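Side-chain contacts in fructose 1-phosphate kinase (Staphylococcus aureus, PDB 2JG5), which probably phosphorylates fructose 1-phosphate with ATP to give fructose 1,6-bisphosphate, and may act likewise on tagatose 6-phosphate: residues A[38-41]-A[42-46]; A[111-114]-A[115-119]; A[121-124]-A[125-129]; A[148-151]-A[152-156]; A[161-164]-A[165-168]. All coordinates share one frame; numbering follows the deposited sequence.

Contact 1 of 5, residues A[38-41]-A[42-46]; sequences KGIN and VSRVL
Lys38 O takes the amide N-H of Val42 at 2.9 Å, the first of a run of i to i+4 bonds. One methyl of Val42 shares this oxygen: CG2 stands 3.2 Å from Lys38 O. It is put there by the rotation of the valine, whose CG1 is anti to the backbone N (chi1 -174°). The run continues along the helix. Arg44 N bonds to Ile40 O, and Val45 N to Asn41 O at 2.9 Å. Side-chain carbons again lie beside the acceptors. Arg44 CG is 3.4 Å from Ile40 O, and Val45 CG2 is 3.4 Å from Asn41 O. The arginine chain bends at chi2 (-148°) on its way past Phe34 and Ala35 of strand 25-36. Ser43 CB sits 3.4 Å from Ile40 O, while its hydroxyl is hydrogen-bonded to Thr4 and Ser53. The buried Val42 and Val45 pack on Ala253 of helix 247-260. The polar ends on the 38-41 side also lead out of the helix. Lys38 NZ forms salt bridges to Asp249 and Asp161, which hold the end of its chain between two carboxylates. Asn41 ND2 donates to the other oxygen of Asp249, which probably fixes how that carboxylate is turned. Lys38 to Asn41 belong to the Gly-Gly-Lys-Gly-Ile-Asn sequence of pfkB kinases, and Asp249 to a Gly-Ser-Gly-Asp sequence. As in relatives, this helix start probably borders the active site.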
loop_
_atom_site.group_PDB
_atom_site.type_symbol
_atom_site.label_atom_id
_atom_site.label_comp_id
_atom_site.label_asym_id
_atom_site.label_seq_id
_atom_site.Cartn_x
_atom_site.Cartn_y
_atom_site.Cartn_z
ATOM N N LYS A 38 -15.981 -6.921 -4.929
ATOM C CA LYS A 38 -17.343 -7.458 -4.781
ATOM C C LYS A 38 -17.369 -8.992 -4.776
ATOM O O LYS A 38 -17.824 -9.599 -3.805
ATOM C CB LYS A 38 -18.298 -6.854 -5.824
ATOM C CG LYS A 38 -18.688 -5.403 -5.509
ATOM C CD LYS A 38 -19.607 -4.772 -6.562
ATOM C CE LYS A 38 -21.030 -5.330 -6.502
ATOM N NZ LYS A 38 -21.751 -4.986 -5.236
ATOM N N GLY A 39 -16.841 -9.605 -5.837
ATOM C CA GLY A 39 -16.763 -11.063 -5.927
ATOM C C GLY A 39 -16.003 -11.688 -4.772
ATOM O O GLY A 39 -16.389 -12.740 -4.265
ATOM N N ILE A 40 -14.944 -11.021 -4.327
ATOM C CA ILE A 40 -14.184 -11.476 -3.158
ATOM C C ILE A 40 -15.058 -11.483 -1.899
ATOM O O ILE A 40 -15.052 -12.455 -1.129
ATOM C CB ILE A 40 -12.904 -10.650 -2.959
ATOM C CG1 ILE A 40 -11.886 -11.007 -4.043
ATOM C CG2 ILE A 40 -12.303 -10.876 -1.564
ATOM C CD1 ILE A 40 -10.622 -10.135 -3.992
ATOM N N ASN A 41 -15.824 -10.409 -1.709
ATOM C CA ASN A 41 -16.735 -10.304 -0.581
ATOM C C ASN A 41 -17.803 -11.405 -0.639
ATOM O O ASN A 41 -18.131 -12.017 0.378
ATOM C CB ASN A 41 -17.367 -8.906 -0.524
ATOM C CG ASN A 41 -16.455 -7.858 0.141
ATOM O OD1 ASN A 41 -15.307 -8.135 0.525
ATOM N ND2 ASN A 41 -16.981 -6.646 0.293
ATOM N N VAL A 42 -18.329 -11.666 -1.836
ATOM C CA VAL A 42 -19.275 -12.763 -2.009
ATOM C C VAL A 42 -18.624 -14.076 -1.532
ATOM O O VAL A 42 -19.216 -14.817 -0.749
ATOM C CB VAL A 42 -19.814 -12.893 -3.485
ATOM C CG1 VAL A 42 -20.897 -13.950 -3.567
ATOM C CG2 VAL A 42 -20.375 -11.587 -3.983
ATOM N N SER A 43 -17.398 -14.344 -1.985
ATOM C CA SER A 43 -16.675 -15.545 -1.545
ATOM C C SER A 43 -16.523 -15.570 -0.018
ATOM O O SER A 43 -16.644 -16.635 0.603
ATOM C CB SER A 43 -15.308 -15.664 -2.221
ATOM O OG SER A 43 -15.456 -16.048 -3.574
ATOM N N ARG A 44 -16.277 -14.395 0.566
ATOM C CA ARG A 44 -16.101 -14.267 2.014
ATOM C C ARG A 44 -17.389 -14.619 2.763
ATOM O O ARG A 44 -17.349 -15.341 3.768
ATOM C CB ARG A 44 -15.635 -12.866 2.405
ATOM C CG ARG A 44 -14.163 -12.553 2.159
ATOM C CD ARG A 44 -13.696 -11.578 3.223
ATOM N NE ARG A 44 -12.370 -11.002 2.994
ATOM C CZ ARG A 44 -11.297 -11.239 3.758
ATOM N NH1 ARG A 44 -11.389 -12.057 4.806
ATOM N NH2 ARG A 44 -10.129 -10.657 3.484
ATOM N N VAL A 45 -18.524 -14.128 2.273
ATOM C CA VAL A 45 -19.806 -14.443 2.906
ATOM C C VAL A 45 -20.226 -15.894 2.641
ATOM O O VAL A 45 -20.706 -16.573 3.548
ATOM C CB VAL A 45 -20.933 -13.448 2.527
ATOM C CG1 VAL A 45 -22.206 -13.751 3.319
ATOM C CG2 VAL A 45 -20.493 -12.019 2.794
ATOM N N LEU A 46 -20.017 -16.376 1.417
ATOM C CA LEU A 46 -20.311 -17.778 1.123
ATOM C C LEU A 46 -19.535 -18.639 2.107
ATOM O O LEU A 46 -20.087 -19.586 2.661
ATOM C CB LEU A 46 -19.976 -18.160 -0.325
ATOM C CG LEU A 46 -20.875 -17.699 -1.483
ATOM C CD1 LEU A 46 -20.216 -17.997 -2.828
ATOM C CD2 LEU A 46 -22.293 -18.308 -1.431
#

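Contact 2 of 5, residues A[111-114]-A[115-119]; sequences TQFE and QLLQQ
Phe113, Leu116 and Leu117 form an apolar i to i+3 and i to i+4 contact on the inner side of helix 110-120, a helix that packs over the edge of the central parallel sheet. The Phe113 ring carries it. Its CG is anti to the backbone N (chi1 -178°), which swings the ring along the helix toward the following turn. There the branch point CG and both methyls of Leu117 gather at one end of the ring. CG and CD1 approach CE2, and CD2 is 3.7 Å from Phe113 CZ. Leu116 reaches the ring more loosely on its other side, with CD2 4.2 Å from Phe113 CE1. Both leucines meet the ring obliquely. The backbone bonds the same pair: Leu117 N donates to Phe113 O at 3.1 Å. Ala143, Gln146 and Phe58 also pack against Phe113. A polar flank lies around the helix. Gln112 and Gln115 run side by side in the same direction, and Gln115 NE2 is 3.9 Å from Gln112 CG. Their amide planes are turned 72° apart. Gln115 CG passes 3.4 Å from Thr111 O, the acceptor of its own amide N. Ile81 of strand 77-82 touches both glutamines. The helix is therefore amphipathic: carbon-to-carbon contacts bind its inner face, while the exposed Glu114 and Gln118 keep their polar ends on the outer one.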
loop_
_atom_site.group_PDB
_atom_site.type_symbol
_atom_site.label_atom_id
_atom_site.label_comp_id
_atom_site.label_asym_id
_atom_site.label_seq_id
_atom_site.Cartn_x
_atom_site.Cartn_y
_atom_site.Cartn_z
ATOM N N THR A 111 -5.113 -10.540 -23.926
ATOM C CA THR A 111 -4.660 -11.911 -23.729
ATOM C C THR A 111 -4.992 -12.442 -22.329
ATOM O O THR A 111 -5.410 -13.605 -22.166
ATOM C CB THR A 111 -3.141 -11.982 -24.021
ATOM O OG1 THR A 111 -2.942 -12.047 -25.437
ATOM C CG2 THR A 111 -2.479 -13.178 -23.359
ATOM N N GLN A 112 -4.796 -11.587 -21.324
ATOM C CA GLN A 112 -5.130 -11.916 -19.950
ATOM C C GLN A 112 -6.633 -12.044 -19.735
ATOM O O GLN A 112 -7.087 -12.982 -19.080
ATOM C CB GLN A 112 -4.519 -10.892 -19.003
ATOM C CG GLN A 112 -3.063 -11.202 -18.701
ATOM C CD GLN A 112 -2.215 -9.976 -18.452
ATOM O OE1 GLN A 112 -2.720 -8.855 -18.319
ATOM N NE2 GLN A 112 -0.900 -10.184 -18.390
ATOM N N PHE A 113 -7.405 -11.112 -20.290
ATOM C CA PHE A 113 -8.856 -11.233 -20.251
ATOM C C PHE A 113 -9.329 -12.518 -20.949
ATOM O O PHE A 113 -10.261 -13.180 -20.478
ATOM C CB PHE A 113 -9.560 -10.004 -20.856
ATOM C CG PHE A 113 -11.058 -10.091 -20.775
ATOM C CD1 PHE A 113 -11.717 -9.835 -19.572
ATOM C CD2 PHE A 113 -11.809 -10.485 -21.885
ATOM C CE1 PHE A 113 -13.091 -9.954 -19.481
ATOM C CE2 PHE A 113 -13.189 -10.597 -21.798
ATOM C CZ PHE A 113 -13.828 -10.335 -20.599
ATOM N N GLU A 114 -8.677 -12.853 -22.065
ATOM C CA GLU A 114 -8.925 -14.103 -22.798
ATOM C C GLU A 114 -8.697 -15.339 -21.923
ATOM O O GLU A 114 -9.496 -16.278 -21.964
ATOM C CB GLU A 114 -8.061 -14.165 -24.063
ATOM C CG GLU A 114 -8.579 -13.291 -25.187
ATOM C CD GLU A 114 -7.507 -12.827 -26.175
ATOM O OE1 GLU A 114 -6.463 -13.513 -26.328
ATOM O OE2 GLU A 114 -7.731 -11.768 -26.824
ATOM N N GLN A 115 -7.628 -15.317 -21.125
ATOM C CA GLN A 115 -7.371 -16.346 -20.109
ATOM C C GLN A 115 -8.537 -16.535 -19.123
ATOM O O GLN A 115 -8.849 -17.663 -18.744
ATOM C CB GLN A 115 -6.115 -16.013 -19.302
ATOM C CG GLN A 115 -4.801 -16.205 -20.011
ATOM C CD GLN A 115 -3.613 -15.850 -19.131
ATOM O OE1 GLN A 115 -3.487 -16.348 -18.004
ATOM N NE2 GLN A 115 -2.736 -14.993 -19.637
ATOM N N LEU A 116 -9.154 -15.428 -18.702
ATOM C CA LEU A 116 -10.311 -15.474 -17.807
ATOM C C LEU A 116 -11.494 -16.164 -18.463
ATOM O O LEU A 116 -12.117 -17.032 -17.856
ATOM C CB LEU A 116 -10.724 -14.067 -17.345
ATOM C CG LEU A 116 -12.063 -13.954 -16.608
ATOM C CD1 LEU A 116 -12.050 -14.839 -15.356
ATOM C CD2 LEU A 116 -12.390 -12.505 -16.240
ATOM N N LEU A 117 -11.802 -15.760 -19.692
ATOM C CA LEU A 117 -12.842 -16.393 -20.497
ATOM C C LEU A 117 -12.601 -17.887 -20.709
ATOM O O LEU A 117 -13.557 -18.667 -20.775
ATOM C CB LEU A 117 -12.946 -15.717 -21.864
ATOM C CG LEU A 117 -13.323 -14.241 -21.960
ATOM C CD1 LEU A 117 -13.453 -13.850 -23.434
ATOM C CD2 LEU A 117 -14.613 -13.934 -21.170
ATOM N N GLN A 118 -11.333 -18.278 -20.840
ATOM C CA GLN A 118 -10.990 -19.688 -21.023
ATOM C C GLN A 118 -11.378 -20.496 -19.788
ATOM O O GLN A 118 -11.743 -21.667 -19.905
ATOM C CB GLN A 118 -9.502 -19.880 -21.363
ATOM C CG GLN A 118 -9.059 -21.352 -21.568
ATOM C CD GLN A 118 -9.588 -21.975 -22.855
ATOM O OE1 GLN A 118 -9.899 -21.273 -23.816
ATOM N NE2 GLN A 118 -9.681 -23.302 -22.878
ATOM N N GLN A 119 -11.311 -19.862 -18.617
ATOM C CA GLN A 119 -11.737 -20.491 -17.372
ATOM C C GLN A 119 -13.246 -20.651 -17.318
ATOM O O GLN A 119 -13.747 -21.655 -16.813
ATOM C CB GLN A 119 -11.279 -19.684 -16.166
ATOM C CG GLN A 119 -9.788 -19.671 -15.972
ATOM C CD GLN A 119 -9.390 -18.908 -14.741
ATOM O OE1 GLN A 119 -10.005 -17.897 -14.398
ATOM N NE2 GLN A 119 -8.351 -19.390 -14.058
#

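Contact 3 of 5, residues A[121-124]-A[125-129]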
loop_
_atom_site.group_PDB
_atom_site.type_symbol
_atom_site.label_atom_id
_atom_site.label_comp_id
_atom_site.label_asym_id
_atom_site.label_seq_id
_atom_site.Cartn_x
_atom_site.Cartn_y
_atom_site.Cartn_z
ATOM N N LYS A 121 -15.099 -20.943 -19.914
ATOM C CA LYS A 121 -15.327 -22.006 -20.891
ATOM C C LYS A 121 -15.270 -23.420 -20.304
ATOM O O LYS A 121 -15.831 -24.356 -20.890
ATOM C CB LYS A 121 -14.358 -21.881 -22.075
ATOM C CG LYS A 121 -14.805 -20.855 -23.113
ATOM C CD LYS A 121 -13.704 -20.476 -24.101
ATOM C CE LYS A 121 -14.154 -19.279 -24.948
ATOM N NZ LYS A 121 -13.054 -18.697 -25.779
ATOM N N ASN A 122 -14.607 -23.581 -19.161
ATOM C CA ASN A 122 -14.450 -24.907 -18.561
ATOM C C ASN A 122 -15.481 -25.238 -17.496
ATOM O O ASN A 122 -15.374 -26.273 -16.830
ATOM C CB ASN A 122 -13.030 -25.102 -18.032
ATOM C CG ASN A 122 -11.997 -25.173 -19.151
ATOM O OD1 ASN A 122 -12.150 -25.939 -20.104
ATOM N ND2 ASN A 122 -10.939 -24.376 -19.035
ATOM N N THR A 123 -16.489 -24.374 -17.366
ATOM C CA THR A 123 -17.613 -24.602 -16.461
ATOM C C THR A 123 -18.625 -25.625 -17.002
ATOM O O THR A 123 -18.643 -25.947 -18.198
ATOM C CB THR A 123 -18.367 -23.284 -16.083
ATOM O OG1 THR A 123 -18.791 -22.602 -17.270
ATOM C CG2 THR A 123 -17.490 -22.374 -15.254
ATOM N N THR A 124 -19.456 -26.134 -16.098
ATOM C CA THR A 124 -20.461 -27.139 -16.429
ATOM C C THR A 124 -21.827 -26.657 -15.941
ATOM O O THR A 124 -21.923 -25.634 -15.228
ATOM C CB THR A 124 -20.130 -28.504 -15.779
ATOM O OG1 THR A 124 -20.108 -28.351 -14.357
ATOM C CG2 THR A 124 -18.754 -29.019 -16.240
ATOM N N SER A 125 -22.876 -27.393 -16.312
ATOM C CA SER A 125 -24.248 -27.005 -15.971
ATOM C C SER A 125 -24.498 -26.883 -14.471
ATOM O O SER A 125 -25.413 -26.169 -14.043
ATOM C CB SER A 125 -25.259 -27.971 -16.591
ATOM O OG SER A 125 -25.571 -27.576 -17.917
ATOM N N GLU A 126 -23.673 -27.575 -13.685
ATOM C CA GLU A 126 -23.818 -27.627 -12.229
ATOM C C GLU A 126 -23.176 -26.442 -11.502
ATOM O O GLU A 126 -23.367 -26.271 -10.293
ATOM C CB GLU A 126 -23.217 -28.932 -11.702
ATOM C CG GLU A 126 -24.117 -30.141 -11.858
ATOM C CD GLU A 126 -23.493 -31.407 -11.287
ATOM O OE1 GLU A 126 -22.240 -31.509 -11.256
ATOM O OE2 GLU A 126 -24.263 -32.301 -10.875
ATOM N N ASP A 127 -22.412 -25.642 -12.245
ATOM C CA ASP A 127 -21.660 -24.521 -11.691
ATOM C C ASP A 127 -22.477 -23.235 -11.627
ATOM O O ASP A 127 -23.428 -23.034 -12.393
ATOM C CB ASP A 127 -20.386 -24.241 -12.509
ATOM C CG ASP A 127 -19.356 -25.360 -12.431
ATOM O OD1 ASP A 127 -19.489 -26.299 -11.611
ATOM O OD2 ASP A 127 -18.394 -25.303 -13.213
ATOM N N ILE A 128 -22.080 -22.368 -10.701
ATOM C CA ILE A 128 -22.615 -21.024 -10.597
ATOM C C ILE A 128 -21.447 -20.077 -10.814
ATOM O O ILE A 128 -20.376 -20.232 -10.216
ATOM C CB ILE A 128 -23.300 -20.763 -9.218
ATOM C CG1 ILE A 128 -24.314 -21.883 -8.913
ATOM C CG2 ILE A 128 -23.903 -19.315 -9.143
ATOM C CD1 ILE A 128 -25.231 -21.626 -7.742
ATOM N N VAL A 129 -21.656 -19.122 -11.711
ATOM C CA VAL A 129 -20.694 -18.066 -11.957
ATOM C C VAL A 129 -21.330 -16.741 -11.526
ATOM O O VAL A 129 -22.386 -16.334 -12.053
ATOM C CB VAL A 129 -20.230 -18.042 -13.443
ATOM C CG1 VAL A 129 -19.216 -16.918 -13.676
ATOM C CG2 VAL A 129 -19.623 -19.409 -13.832
#
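Thr124 N donates to Asp127 OD2 at 3.2 Å, and Asp127 N answers by donating to Thr124 O at 3.0 Å. The two bonds lie between the same residues and hold the turn closed. Neither is in the plane of its acceptor. Thr124 N meets OD2 from above the carboxylate, 67° out of its plane, and Asp127 N approaches from above the carbonyl plane. On this packed side Thr123 lies against the same carboxylate, its CG2 3.7 Å from Asp127 OD2. That methyl also touches Val129, CG2 to CG2 at 3.9 Å, and the two side chains cross at about a right angle. The threonine rotation serves both ends: OG1 sits between the backbone N and the carbonyl carbon (chi1 55°), where it bonds to Ile120 O at the end of the preceding helix and to Thr154 OG1. Tyr3 and Ala156 cover Thr123 and Asp127. This is a type I beta turn from Thr124 to Asp127. It reverses the chain between helix 110-120 and strand 128-132, an inner strand of the parallel sheet. The outer side is much looser. Ser125 and Glu126 occupy the two middle positions of the turn, and both are exposed. The side chain of Glu126 offers little more than its CB, 4.1 Å from Thr124 OG1, and its extended chain runs outward from there.

Contact 4 of 5, residues A[148-151]-A[152-156]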
loop_
_atom_site.group_PDB
_atom_site.type_symbol
_atom_site.label_atom_id
_atom_site.label_comp_id
_atom_site.label_asym_id
_atom_site.label_seq_id
_atom_site.Cartn_x
_atom_site.Cartn_y
_atom_site.Cartn_z
ATOM N N ALA A 148 -21.189 -13.845 -19.929
ATOM C CA ALA A 148 -22.570 -14.346 -19.957
ATOM C C ALA A 148 -22.839 -15.280 -21.133
ATOM O O ALA A 148 -23.598 -16.251 -21.029
ATOM C CB ALA A 148 -23.543 -13.188 -19.974
ATOM N N GLN A 149 -22.187 -14.984 -22.244
ATOM C CA GLN A 149 -22.355 -15.730 -23.472
ATOM C C GLN A 149 -21.744 -17.128 -23.441
ATOM O O GLN A 149 -22.225 -18.044 -24.119
ATOM C CB GLN A 149 -21.712 -14.937 -24.577
ATOM C CG GLN A 149 -22.187 -15.295 -25.913
ATOM C CD GLN A 149 -21.415 -14.555 -26.927
ATOM O OE1 GLN A 149 -20.239 -14.232 -26.700
ATOM N NE2 GLN A 149 -22.052 -14.260 -28.066
ATOM N N ILE A 150 -20.662 -17.265 -22.685
ATOM C CA ILE A 150 -19.995 -18.538 -22.482
ATOM C C ILE A 150 -20.813 -19.443 -21.552
ATOM O O ILE A 150 -20.955 -20.646 -21.810
ATOM C CB ILE A 150 -18.569 -18.341 -21.911
ATOM C CG1 ILE A 150 -17.665 -17.659 -22.951
ATOM C CG2 ILE A 150 -17.973 -19.682 -21.475
ATOM C CD1 ILE A 150 -16.290 -17.265 -22.415
ATOM N N THR A 151 -21.353 -18.857 -20.484
ATOM C CA THR A 151 -22.135 -19.601 -19.504
ATOM C C THR A 151 -23.421 -20.100 -20.124
ATOM O O THR A 151 -23.907 -21.165 -19.754
ATOM C CB THR A 151 -22.493 -18.767 -18.254
ATOM O OG1 THR A 151 -23.344 -17.677 -18.633
ATOM C CG2 THR A 151 -21.248 -18.262 -17.569
ATOM N N ALA A 152 -23.956 -19.319 -21.062
ATOM C CA ALA A 152 -25.113 -19.725 -21.840
ATOM C C ALA A 152 -24.827 -20.998 -22.638
ATOM O O ALA A 152 -25.726 -21.802 -22.851
ATOM C CB ALA A 152 -25.550 -18.602 -22.768
ATOM N N GLN A 153 -23.578 -21.167 -23.073
ATOM C CA GLN A 153 -23.146 -22.364 -23.797
ATOM C C GLN A 153 -22.754 -23.489 -22.856
ATOM O O GLN A 153 -23.008 -24.652 -23.157
ATOM C CB GLN A 153 -21.939 -22.072 -24.683
ATOM C CG GLN A 153 -22.217 -21.414 -26.007
ATOM C CD GLN A 153 -20.948 -21.275 -26.826
ATOM O OE1 GLN A 153 -19.892 -20.899 -26.297
ATOM N NE2 GLN A 153 -21.033 -21.588 -28.118
ATOM N N THR A 154 -22.096 -23.163 -21.743
ATOM C CA THR A 154 -21.661 -24.213 -20.813
ATOM C C THR A 154 -22.826 -24.744 -19.997
ATOM O O THR A 154 -22.840 -25.921 -19.630
ATOM C CB THR A 154 -20.502 -23.794 -19.879
ATOM O OG1 THR A 154 -20.932 -22.767 -18.976
ATOM C CG2 THR A 154 -19.290 -23.316 -20.682
ATOM N N GLY A 155 -23.809 -23.888 -19.744
ATOM C CA GLY A 155 -24.973 -24.263 -18.949
ATOM C C GLY A 155 -24.917 -23.776 -17.507
ATOM O O GLY A 155 -25.891 -23.935 -16.769
ATOM N N ALA A 156 -23.784 -23.196 -17.100
ATOM C CA ALA A 156 -23.618 -22.694 -15.724
ATOM C C ALA A 156 -24.550 -21.528 -15.424
ATOM O O ALA A 156 -24.777 -20.662 -16.279
ATOM C CB ALA A 156 -22.155 -22.302 -15.432
#
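Thr154 reaches back one turn to Ile150 and Thr151 at the C-terminal end of helix 143-154. This helix connects strands 128-132 and 157-161 in a beta-alpha-beta unit. Thr154 CB lies 3.7 Å from Ile150 O, the oxygen that also receives Thr154 N at 2.8 Å. From CB the side chain divides. The methyl CG2 turns to the isoleucine: it is 3.3 Å from Ile150 O and 3.9 Å from Ile150 CG2. The hydroxyl OG1 goes the other way, held between the backbone N and the carbonyl carbon (chi1 66°). It rests 3.4 Å from Thr151 CA. Ala156 N donates a weak but straight bond to it, and beyond the helix it is paired with Thr123 OG1. One hydroxyl thus links the last helical residue, Ala156 two residues on, and the loop that leads into the neighbouring turn. Gly155 ends the helix. Its N still donates to Thr151 O at 2.7 Å, but its phi is positive (101°), a backbone shape that suits glycine. Inside, Ile150 packs on Leu117 and Ile120, and Thr151 on Ile120 and Leu158. The Thr151 hydroxyl bonds within the helix. OG1 donates to Ala148 O at 2.8 Å, from above the carbonyl plane. Ala152 N binds the same oxygen at 3.1 Å, and the two donors come from the same face of that plane.

Contact 5 of 5, residues A[161-164]-A[165-168]; sequences DAEK and ELAE
Ala162 and Leu166 meet CB to CB at 3.8 Å. Beside them Glu163 O receives two amides of the following turn. Ala167 N is the good donor, 3.0 Å from Glu163 O with an N-H...O angle of 169°. Leu166 N, 3.1 Å from the same oxygen, makes a weak and bent bond. Leu166 CB also lies 3.6 Å from Glu163 O, so this carbonyl is lined by carbon as well as by N-H groups. One residue on, Glu168 N bonds to Lys164 O at 2.8 Å. Glu168 CG closes over that acceptor, 3.2 Å from Lys164 O. These bonds start helix 164-170 where the chain leaves strand 157-161, and Glu163 occupies the N-cap position. Its carboxylate points elsewhere, making a weak bond to Ser134. Lys164 holds CG between the backbone N and the carbonyl carbon (chi1 63°). This keeps the first part of its chain close to the next peptide, with CG 3.2 Å from Glu165 N. The rest bends toward Glu184 and Val187 of helix 182-188. Glu163 OE2 and Glu165 OE2 are 6.0 Å apart, so their like charges may repel mildly. In the next shell Tyr144 of helix 143-154 packs on both Ala162 and Leu166. Val135 touches Leu166 as well, and Met188 touches Glu168.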
loop_
_atom_site.group_PDB
_atom_site.type_symbol
_atom_site.label_atom_id
_atom_site.label_comp_id
_atom_site.label_asym_id
_atom_site.label_seq_id
_atom_site.Cartn_x
_atom_site.Cartn_y
_atom_site.Cartn_z
ATOM N N ASP A 161 -24.204 -8.943 -10.327
ATOM C CA ASP A 161 -24.422 -7.770 -9.497
ATOM C C ASP A 161 -23.550 -6.634 -10.046
ATOM O O ASP A 161 -22.358 -6.541 -9.752
ATOM C CB ASP A 161 -24.112 -8.093 -8.036
ATOM C CG ASP A 161 -24.350 -6.924 -7.108
ATOM O OD1 ASP A 161 -25.086 -5.982 -7.476
ATOM O OD2 ASP A 161 -23.792 -6.952 -5.988
ATOM N N ALA A 162 -24.157 -5.783 -10.867
ATOM C CA ALA A 162 -23.426 -4.738 -11.587
ATOM C C ALA A 162 -24.261 -3.461 -11.759
ATOM O O ALA A 162 -25.421 -3.424 -11.364
ATOM C CB ALA A 162 -22.958 -5.274 -12.958
ATOM N N GLU A 163 -23.662 -2.422 -12.339
ATOM C CA GLU A 163 -24.375 -1.196 -12.699
ATOM C C GLU A 163 -25.465 -1.540 -13.709
ATOM O O GLU A 163 -25.364 -2.557 -14.416
ATOM C CB GLU A 163 -23.417 -0.172 -13.317
ATOM C CG GLU A 163 -22.272 0.301 -12.412
ATOM C CD GLU A 163 -21.055 0.796 -13.215
ATOM O OE1 GLU A 163 -19.959 0.196 -13.089
ATOM O OE2 GLU A 163 -21.196 1.780 -13.985
ATOM N N LYS A 164 -26.490 -0.688 -13.780
ATOM C CA LYS A 164 -27.704 -0.969 -14.564
ATOM C C LYS A 164 -27.463 -1.473 -15.994
ATOM O O LYS A 164 -28.011 -2.517 -16.368
ATOM C CB LYS A 164 -28.689 0.215 -14.544
ATOM C CG LYS A 164 -28.181 1.513 -15.174
ATOM C CD LYS A 164 -29.151 2.684 -14.951
ATOM C CE LYS A 164 -28.786 3.520 -13.715
ATOM N NZ LYS A 164 -27.547 4.336 -13.914
ATOM N N GLU A 165 -26.642 -0.766 -16.774
ATOM C CA GLU A 165 -26.449 -1.127 -18.186
ATOM C C GLU A 165 -25.780 -2.496 -18.352
ATOM O O GLU A 165 -26.116 -3.252 -19.277
ATOM C CB GLU A 165 -25.752 -0.008 -19.019
ATOM C CG GLU A 165 -24.246 0.255 -18.752
ATOM C CD GLU A 165 -23.512 0.990 -19.912
ATOM O OE1 GLU A 165 -24.167 1.460 -20.883
ATOM O OE2 GLU A 165 -22.262 1.096 -19.849
ATOM N N LEU A 166 -24.865 -2.816 -17.440
ATOM C CA LEU A 166 -24.144 -4.088 -17.470
ATOM C C LEU A 166 -25.025 -5.258 -17.056
ATOM O O LEU A 166 -24.914 -6.356 -17.622
ATOM C CB LEU A 166 -22.882 -4.034 -16.601
ATOM C CG LEU A 166 -21.919 -2.865 -16.838
ATOM C CD1 LEU A 166 -20.752 -2.948 -15.865
ATOM C CD2 LEU A 166 -21.431 -2.811 -18.278
ATOM N N ALA A 167 -25.888 -5.015 -16.069
ATOM C CA ALA A 167 -26.928 -5.960 -15.682
ATOM C C ALA A 167 -27.884 -6.163 -16.850
ATOM O O ALA A 167 -28.249 -7.299 -17.170
ATOM C CB ALA A 167 -27.678 -5.465 -14.462
ATOM N N GLU A 168 -28.269 -5.057 -17.492
ATOM C CA GLU A 168 -29.152 -5.093 -18.660
ATOM C C GLU A 168 -28.580 -5.920 -19.810
ATOM O O GLU A 168 -29.330 -6.591 -20.510
ATOM C CB GLU A 168 -29.489 -3.676 -19.143
ATOM C CG GLU A 168 -30.540 -2.954 -18.300
ATOM C CD GLU A 168 -30.958 -1.611 -18.885
ATOM O OE1 GLU A 168 -30.108 -0.692 -18.962
ATOM O OE2 GLU A 168 -32.143 -1.475 -19.263
#

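In the fold
Each contact is local, within eight or nine consecutive residues, and the five follow in series, with no nesting or crossing. Contact 1 is the start of helix 38-48, near the middle of the molecule. Contact 2 lies on helix 110-120. Contact 3 is the turn after it, leading into strand 128-132. Contact 4 ends the next helix, before strand 157-161, and contact 5 begins the helix after that strand. In space contacts 2, 3 and 4 form one group: Leu117 packs on Ile150, and the Thr123 and Thr154 hydroxyls probably bond, joining the loop before the turn to the helix end. Contact 5 instead reaches contact 1, through Asp161 and Lys38.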